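Local atomic coordinates of nuclear receptor subfamily 0 group B member 1 (Mus musculus, PDB entry 3F5C), a protein that acts as a corepressor that lacks a DNA-binding domain and inhibits transcription driven by other nuclear receptors through heterodimeric interactions. Residues K47-V51 with F104-E108; G59-T63 with L92-L97. All coordinates share one frame; numbering follows the deposited sequence.

Interaction 1. Residues K47-V51 with F104-E108; sequences KDPQV and FEMME
D48 turns its carboxylate onto the extended chain at E105 and M106, overlapping the thioether arm of M106. Its CG lies beside the backbone N and opposite the carbonyl carbon (chi1 -26°), which sends the carboxylate across to 104-108. D48 OD2 lies alongside the CG-SD-CE arm of M106, 3.2 Å from M106 CG, with M107 SD a little farther away on the next residue. OD1 instead faces the backbone carbonyl of E105, with D48 OD1 and E105 O modelled 2.9 Å apart. Both are acceptors, so at 3.0 Å resolution this pair is doubtful in detail. The M106 chain, bent at chi2 (-76°), brings its methyl back to the proline ring, and the two side chains meet nearly at right angles with P49 CG 3.7 Å from M106 CE. This is a surface contact at the edge of the ligand-binding domain, joining the first turn of helix 49-68 to the loop that follows helix 78-99. With the E105 carboxylate also close to D48, the acidic groups probably oppose one another; no hydrogen bond or salt bridge spans the segments, and the contact rests on van der Waals packing of D48, P49 and the methionine arms.

Interaction 2. Residues G59-T63 with L92-L97; sequences GLLKT and LLMLEL
With chi1 at -63°, T63 sets OG1 beside its own backbone N and CG2 beside the carbonyl carbon, and the two branches meet different residues of 92-97 in helix 78-99. T63 CG2 lies 3.6 Å from L92 CB. OG1 lies against the aliphatic part of E96, with T63 OG1 3.3 Å from E96 CG, the two side chains running past each other in opposite directions. The hydroxyl is turned back on its own helix: T63 OG1 donates to G59 O at 2.8 Å, arriving above the carbonyl plane, while T63 N reaches the same oxygen from the other face. One turn earlier, G59, with no side chain, lies against the methyl L93 CD2, 4.1 Å from G59 C, and near L97 CD2. The axes of the two short helical segments approach to 9.1 Å at 109°, a steep crossing inside the ligand-binding domain. F247 touches both L60 and L93, L60 also touches M263 of the AF-2 motif in helix 256-263, and E96 has a long, weak ion pair with K180. With the hydroxyl proton spent within its own helix, no hydrogen bond crosses, and the segments meet by van der Waals contact, including OG1 on E96 CG.

Overall arrangement
From K47, the first modelled residue, the chain enters helix 49-68, which contributes to both contacts, with 47-51 at its start in interaction 1 and 59-63 further on in interaction 2. After the short helix 71-74, helix 78-99 returns across helix 49-68, and interaction 2 closes the inner loop near the centre of the chain. The loop beyond helix 78-99 then comes back to the start of helix 49-68, so interaction 1 closes a wider loop that encloses the inner one. Their centres are about 18 Å apart and their nearest atoms about 7 Å, so they do not touch. Together they tie helix 49-68 to the interior helix 78-99 and to the surface loop preceding the unmodelled residues 110-148.

Interaction 1. Residues K47-V51 with F104-E108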
loop_
_atom_site.group_PDB
_atom_site.type_symbol
_atom_site.label_atom_id
_atom_site.label_comp_id
_atom_site.label_asym_id
_atom_site.label_seq_id
_atom_site.Cartn_x
_atom_site.Cartn_y
_atom_site.Cartn_z
ATOM N N LYS B 47 30.636 -33.969 -11.892
ATOM C CA LYS B 47 30.191 -34.783 -10.754
ATOM C C LYS B 47 29.095 -34.109 -9.911
ATOM O O LYS B 47 28.537 -33.099 -10.328
ATOM C CB LYS B 47 31.375 -35.204 -9.880
ATOM C CG LYS B 47 32.048 -36.495 -10.328
ATOM C CD LYS B 47 32.323 -36.518 -11.834
ATOM C CE LYS B 47 32.894 -37.869 -12.261
ATOM N NZ LYS B 47 32.980 -38.032 -13.742
ATOM N N ASP B 48 28.783 -34.669 -8.741
ATOM C CA ASP B 48 27.595 -34.247 -8.005
ATOM C C ASP B 48 27.907 -33.560 -6.686
ATOM O O ASP B 48 27.379 -32.512 -6.403
ATOM C CB ASP B 48 26.636 -35.430 -7.705
ATOM C CG ASP B 48 26.764 -36.545 -8.672
ATOM O OD1 ASP B 48 26.913 -36.285 -9.880
ATOM O OD2 ASP B 48 26.672 -37.686 -8.206
ATOM N N PRO B 49 28.642 -34.243 -5.811
ATOM C CA PRO B 49 28.609 -33.944 -4.377
ATOM C C PRO B 49 28.897 -32.495 -3.974
ATOM O O PRO B 49 28.007 -31.818 -3.467
ATOM C CB PRO B 49 29.654 -34.905 -3.802
ATOM C CG PRO B 49 29.568 -36.080 -4.705
ATOM C CD PRO B 49 29.339 -35.508 -6.085
ATOM N N GLN B 50 30.124 -32.032 -4.147
ATOM C CA GLN B 50 30.514 -30.786 -3.515
ATOM C C GLN B 50 29.797 -29.649 -4.185
ATOM O O GLN B 50 29.299 -28.745 -3.511
ATOM C CB GLN B 50 32.019 -30.588 -3.602
ATOM C CG GLN B 50 32.587 -30.986 -4.932
ATOM C CD GLN B 50 32.560 -32.470 -5.126
ATOM O OE1 GLN B 50 32.123 -32.965 -6.166
ATOM N NE2 GLN B 50 33.006 -33.199 -4.109
ATOM N N VAL B 51 29.732 -29.703 -5.512
ATOM C CA VAL B 51 29.171 -28.594 -6.271
ATOM C C VAL B 51 27.669 -28.417 -6.076
ATOM O O VAL B 51 27.205 -27.310 -5.799
ATOM C CB VAL B 51 29.451 -28.711 -7.748
ATOM C CG1 VAL B 51 28.551 -27.777 -8.492
ATOM C CG2 VAL B 51 30.867 -28.369 -8.001
ATOM N N PHE B 104 20.714 -31.412 -11.359
ATOM C CA PHE B 104 21.571 -32.374 -10.705
ATOM C C PHE B 104 21.164 -33.808 -11.074
ATOM O O PHE B 104 20.013 -34.065 -11.452
ATOM C CB PHE B 104 21.532 -32.181 -9.197
ATOM C CG PHE B 104 20.396 -32.906 -8.528
ATOM C CD1 PHE B 104 20.585 -34.174 -7.976
ATOM C CD2 PHE B 104 19.132 -32.333 -8.461
ATOM C CE1 PHE B 104 19.534 -34.852 -7.355
ATOM C CE2 PHE B 104 18.078 -33.004 -7.844
ATOM C CZ PHE B 104 18.282 -34.266 -7.293
ATOM N N GLU B 105 22.127 -34.723 -10.976
ATOM C CA GLU B 105 21.896 -36.149 -11.168
ATOM C C GLU B 105 22.899 -36.890 -10.296
ATOM O O GLU B 105 24.101 -36.658 -10.399
ATOM C CB GLU B 105 22.009 -36.550 -12.652
ATOM C CG GLU B 105 23.176 -35.916 -13.426
ATOM C CD GLU B 105 24.420 -36.798 -13.492
ATOM O OE1 GLU B 105 24.290 -38.021 -13.300
ATOM O OE2 GLU B 105 25.530 -36.275 -13.748
ATOM N N MET B 106 22.415 -37.747 -9.404
ATOM C CA MET B 106 23.324 -38.435 -8.500
ATOM C C MET B 106 23.242 -39.914 -8.776
ATOM O O MET B 106 22.294 -40.544 -8.341
ATOM C CB MET B 106 22.993 -38.144 -7.020
ATOM C CG MET B 106 24.225 -37.816 -6.117
ATOM S SD MET B 106 25.263 -39.228 -5.633
ATOM C CE MET B 106 26.675 -38.363 -4.988
ATOM N N MET B 107 24.223 -40.447 -9.514
ATOM C CA MET B 107 24.370 -41.889 -9.736
ATOM C C MET B 107 24.824 -42.559 -8.448
ATOM O O MET B 107 25.394 -41.907 -7.569
ATOM C CB MET B 107 25.377 -42.190 -10.854
ATOM C CG MET B 107 26.803 -42.447 -10.373
ATOM S SD MET B 107 27.580 -40.989 -9.637
ATOM C CE MET B 107 29.018 -41.709 -8.845
ATOM N N GLU B 108 24.571 -43.856 -8.328
ATOM C CA GLU B 108 24.923 -44.550 -7.101
ATOM C C GLU B 108 25.715 -45.819 -7.418
ATOM O O GLU B 108 25.461 -46.878 -6.845
ATOM C CB GLU B 108 23.674 -44.815 -6.227
ATOM C CG GLU B 108 23.841 -44.405 -4.745
ATOM C CD GLU B 108 24.180 -42.905 -4.568
ATOM O OE1 GLU B 108 23.570 -42.079 -5.257
ATOM O OE2 GLU B 108 25.052 -42.517 -3.755
#

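Interaction 2. Residues G59-T63 with L92-L97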
loop_
_atom_site.group_PDB
_atom_site.type_symbol
_atom_site.label_atom_id
_atom_site.label_comp_id
_atom_site.label_asym_id
_atom_site.label_seq_id
_atom_site.Cartn_x
_atom_site.Cartn_y
_atom_site.Cartn_z
ATOM N N GLY B 59 21.213 -21.888 -2.252
ATOM C CA GLY B 59 19.770 -21.808 -2.378
ATOM C C GLY B 59 19.095 -21.599 -1.043
ATOM O O GLY B 59 18.136 -20.850 -0.958
ATOM N N LEU B 60 19.593 -22.246 0.002
ATOM C CA LEU B 60 19.004 -22.104 1.330
ATOM C C LEU B 60 19.086 -20.663 1.834
ATOM O O LEU B 60 18.135 -20.125 2.399
ATOM C CB LEU B 60 19.710 -23.028 2.315
ATOM C CG LEU B 60 18.870 -23.591 3.463
ATOM C CD1 LEU B 60 19.737 -24.212 4.535
ATOM C CD2 LEU B 60 18.061 -22.494 4.082
ATOM N N LEU B 61 20.239 -20.042 1.653
ATOM C CA LEU B 61 20.394 -18.650 2.053
ATOM C C LEU B 61 19.350 -17.774 1.354
ATOM O O LEU B 61 18.586 -17.067 2.016
ATOM C CB LEU B 61 21.814 -18.153 1.769
ATOM C CG LEU B 61 22.876 -18.419 2.833
ATOM C CD1 LEU B 61 22.717 -19.741 3.458
ATOM C CD2 LEU B 61 24.219 -18.358 2.199
ATOM N N LYS B 62 19.322 -17.836 0.022
ATOM C CA LYS B 62 18.425 -17.005 -0.765
ATOM C C LYS B 62 17.004 -17.192 -0.291
ATOM O O LYS B 62 16.200 -16.264 -0.354
ATOM C CB LYS B 62 18.516 -17.333 -2.255
ATOM C CG LYS B 62 19.886 -17.129 -2.863
ATOM C CD LYS B 62 19.855 -17.346 -4.382
ATOM C CE LYS B 62 21.253 -17.289 -5.015
ATOM N NZ LYS B 62 22.101 -18.476 -4.693
ATOM N N THR B 63 16.701 -18.396 0.183
ATOM C CA THR B 63 15.354 -18.727 0.619
ATOM C C THR B 63 15.041 -17.934 1.866
ATOM O O THR B 63 14.044 -17.212 1.918
ATOM C CB THR B 63 15.218 -20.217 0.949
ATOM O OG1 THR B 63 15.440 -20.986 -0.224
ATOM C CG2 THR B 63 13.840 -20.534 1.435
ATOM N N LEU B 92 10.206 -24.871 0.646
ATOM C CA LEU B 92 10.693 -23.606 0.120
ATOM C C LEU B 92 12.012 -23.728 -0.597
ATOM O O LEU B 92 12.189 -23.115 -1.643
ATOM C CB LEU B 92 10.865 -22.609 1.249
ATOM C CG LEU B 92 9.581 -22.098 1.889
ATOM C CD1 LEU B 92 9.921 -21.103 2.971
ATOM C CD2 LEU B 92 8.693 -21.447 0.866
ATOM N N LEU B 93 12.948 -24.481 -0.029
ATOM C CA LEU B 93 14.206 -24.729 -0.711
ATOM C C LEU B 93 13.951 -25.376 -2.055
ATOM O O LEU B 93 14.556 -25.008 -3.044
ATOM C CB LEU B 93 15.063 -25.660 0.108
ATOM C CG LEU B 93 16.568 -25.520 -0.058
ATOM C CD1 LEU B 93 17.227 -26.860 0.211
ATOM C CD2 LEU B 93 16.896 -25.067 -1.416
ATOM N N MET B 94 13.052 -26.348 -2.085
ATOM C CA MET B 94 12.759 -27.078 -3.308
ATOM C C MET B 94 12.184 -26.146 -4.358
ATOM O O MET B 94 12.454 -26.236 -5.555
ATOM C CB MET B 94 11.761 -28.192 -3.007
ATOM C CG MET B 94 12.357 -29.369 -2.276
ATOM S SD MET B 94 13.808 -29.990 -3.119
ATOM C CE MET B 94 15.113 -29.299 -2.107
ATOM N N LEU B 95 11.355 -25.247 -3.884
ATOM C CA LEU B 95 10.710 -24.286 -4.739
ATOM C C LEU B 95 11.750 -23.310 -5.344
ATOM O O LEU B 95 11.632 -22.887 -6.485
ATOM C CB LEU B 95 9.669 -23.573 -3.896
ATOM C CG LEU B 95 8.350 -23.278 -4.572
ATOM C CD1 LEU B 95 8.141 -24.226 -5.689
ATOM C CD2 LEU B 95 7.233 -23.359 -3.554
ATOM N N GLU B 96 12.782 -22.974 -4.580
ATOM C CA GLU B 96 13.850 -22.115 -5.081
ATOM C C GLU B 96 14.681 -22.819 -6.114
ATOM O O GLU B 96 14.975 -22.266 -7.160
ATOM C CB GLU B 96 14.773 -21.669 -3.957
ATOM C CG GLU B 96 14.344 -20.374 -3.317
ATOM C CD GLU B 96 14.448 -19.210 -4.265
ATOM O OE1 GLU B 96 15.254 -19.308 -5.220
ATOM O OE2 GLU B 96 13.736 -18.200 -4.054
ATOM N N LEU B 97 15.080 -24.041 -5.806
ATOM C CA LEU B 97 15.964 -24.795 -6.685
ATOM C C LEU B 97 15.310 -25.073 -8.047
ATOM O O LEU B 97 15.973 -25.084 -9.087
ATOM C CB LEU B 97 16.389 -26.091 -5.999
ATOM C CG LEU B 97 17.091 -25.883 -4.657
ATOM C CD1 LEU B 97 17.395 -27.220 -4.009
ATOM C CD2 LEU B 97 18.367 -25.038 -4.779
#